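Local coordinates for putative Lipoprotein (Clostridium perfringens, PDB 5J7R), which is a putative lipoprotein of undetermined function whose GerMN-like sporulation and spore germination domain suggests a part in spore formation or germination, at residues A[112-117]-A[130-135]. Sequence-based numbering, arbitrary orientation.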
loop_
_atom_site.group_PDB
_atom_site.type_symbol
_atom_site.label_atom_id
_atom_site.label_comp_id
_atom_site.label_asym_id
_atom_site.label_seq_id
_atom_site.Cartn_x
_atom_site.Cartn_y
_atom_site.Cartn_z
ATOM N N ALA A 112 16.111 4.941 23.131
ATOM C CA ALA A 112 16.348 5.062 21.688
ATOM C C ALA A 112 15.450 4.082 20.942
ATOM O O ALA A 112 14.923 4.398 19.880
ATOM C CB ALA A 112 17.808 4.806 21.361
ATOM N N THR A 113 15.274 2.892 21.512
ATOM C CA THR A 113 14.419 1.872 20.927
ATOM C C THR A 113 12.984 2.362 20.814
ATOM O O THR A 113 12.391 2.304 19.737
ATOM C CB THR A 113 14.446 0.578 21.755
ATOM O OG1 THR A 113 15.743 -0.016 21.657
ATOM C CG2 THR A 113 13.403 -0.427 21.254
ATOM N N LEU A 114 12.431 2.859 21.914
ATOM C CA LEU A 114 11.051 3.353 21.909
ATOM C C LEU A 114 10.887 4.570 20.983
ATOM O O LEU A 114 9.892 4.669 20.259
ATOM C CB LEU A 114 10.573 3.659 23.331
ATOM C CG LEU A 114 10.692 2.493 24.332
ATOM C CD1 LEU A 114 10.148 2.924 25.688
ATOM C CD2 LEU A 114 9.996 1.222 23.865
ATOM N N GLU A 115 11.859 5.478 20.992
ATOM C CA GLU A 115 11.798 6.652 20.118
ATOM C C GLU A 115 11.937 6.241 18.644
ATOM O O GLU A 115 11.318 6.851 17.774
ATOM C CB GLU A 115 12.861 7.692 20.483
ATOM C CG GLU A 115 12.617 8.383 21.818
ATOM C CD GLU A 115 13.675 9.421 22.182
ATOM O OE1 GLU A 115 14.721 9.453 21.517
ATOM O OE2 GLU A 115 13.474 10.195 23.148
ATOM N N GLY A 116 12.743 5.208 18.379
ATOM C CA GLY A 116 12.952 4.702 17.015
ATOM C C GLY A 116 11.707 4.044 16.425
ATOM O O GLY A 116 11.381 4.248 15.261
ATOM N N ILE A 117 11.011 3.265 17.244
ATOM C CA ILE A 117 9.784 2.608 16.828
ATOM C C ILE A 117 8.726 3.688 16.538
ATOM O O ILE A 117 8.097 3.673 15.486
ATOM C CB ILE A 117 9.295 1.599 17.887
ATOM C CG1 ILE A 117 10.327 0.475 18.028
ATOM C CG2 ILE A 117 7.957 0.984 17.481
ATOM C CD1 ILE A 117 10.068 -0.483 19.175
ATOM N N ILE A 130 1.615 4.120 20.012
ATOM C CA ILE A 130 1.914 2.700 19.845
ATOM C C ILE A 130 1.650 1.990 21.164
ATOM O O ILE A 130 1.784 2.565 22.239
ATOM C CB ILE A 130 3.359 2.417 19.367
ATOM C CG1 ILE A 130 4.388 2.726 20.463
ATOM C CG2 ILE A 130 3.643 3.188 18.080
ATOM C CD1 ILE A 130 5.811 2.380 20.085
ATOM N N ASN A 131 1.250 0.736 21.053
ATOM C CA ASN A 131 0.974 -0.100 22.184
ATOM C C ASN A 131 1.742 -1.380 21.911
ATOM O O ASN A 131 1.356 -2.171 21.053
ATOM C CB ASN A 131 -0.529 -0.362 22.292
ATOM C CG ASN A 131 -0.903 -1.196 23.505
ATOM O OD1 ASN A 131 -0.131 -1.341 24.445
ATOM N ND2 ASN A 131 -2.107 -1.735 23.489
ATOM N N ILE A 132 2.850 -1.564 22.618
ATOM C CA ILE A 132 3.679 -2.751 22.450
ATOM C C ILE A 132 3.182 -3.857 23.363
ATOM O O ILE A 132 2.930 -3.626 24.533
ATOM C CB ILE A 132 5.163 -2.457 22.730
ATOM C CG1 ILE A 132 5.657 -1.378 21.755
ATOM C CG2 ILE A 132 5.981 -3.743 22.599
ATOM C CD1 ILE A 132 7.082 -0.918 21.953
ATOM N N LEU A 133 3.041 -5.048 22.797
ATOM C CA LEU A 133 2.596 -6.232 23.516
ATOM C C LEU A 133 3.616 -7.308 23.251
ATOM O O LEU A 133 4.320 -7.274 22.244
ATOM C CB LEU A 133 1.242 -6.745 23.003
ATOM C CG LEU A 133 0.011 -5.861 22.973
ATOM C CD1 LEU A 133 -1.183 -6.662 22.472
ATOM C CD2 LEU A 133 -0.289 -5.266 24.324
ATOM N N VAL A 134 3.672 -8.275 24.149
ATOM C CA VAL A 134 4.584 -9.391 24.032
ATOM C C VAL A 134 3.745 -10.646 24.194
ATOM O O VAL A 134 3.013 -10.776 25.174
ATOM C CB VAL A 134 5.696 -9.320 25.090
ATOM C CG1 VAL A 134 6.619 -10.526 24.985
ATOM C CG2 VAL A 134 6.482 -8.022 24.927
ATOM N N ASP A 135 3.831 -11.547 23.216
ATOM C CA ASP A 135 3.072 -12.811 23.219
ATOM C C ASP A 135 1.576 -12.569 23.422
ATOM O O ASP A 135 0.935 -13.220 24.250
ATOM C CB ASP A 135 3.606 -13.766 24.286
ATOM C CG ASP A 135 2.984 -15.163 24.202
ATOM O OD1 ASP A 135 2.283 -15.485 23.224
ATOM O OD2 ASP A 135 3.205 -15.956 25.128
#
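I117 of helix 107-121 meets both I130 and I132 of strand 129-134, using a different branch for each. Its CG2 methyl, set anti to the backbone N by a chi1 of -64°, lies 3.7 Å from CD1 of I130, the closest approach between the two segments. The longer CG1 arm of I117 instead extends to I132, where the two delta methyls meet end to end, CD1 to CD1, at 4.1 Å. I130 and I117 pass each other at roughly a right angle. The I130 arm starts from a less common rotation, with CG1 wedged between the backbone N and the carbonyl carbon (chi1 70°), and then runs out extended, bringing its terminal methyl up against the CG2 branch of I117. One turn back on the helix, L114 CD2 comes within 4.1 Å of the same I132 CD1. Although L114 leaves the helix without pointing at the strand, its delta methyl still reaches it, so the end of I132 touches two helix residues at once. All four side chains are buried, and the contact is purely apolar and made mostly by branch ends; the nearest CA atoms, of I117 and I130, are 8.4 Å from each other. Helix and strand are the second and third elements of a beta-alpha-beta crossover that begins with strand 92-97. That strand pairs in parallel with 129-134, its I95 also touches I117, and strand 83-89 lies on its other side, while F146 packs on L114 and F152 on I130.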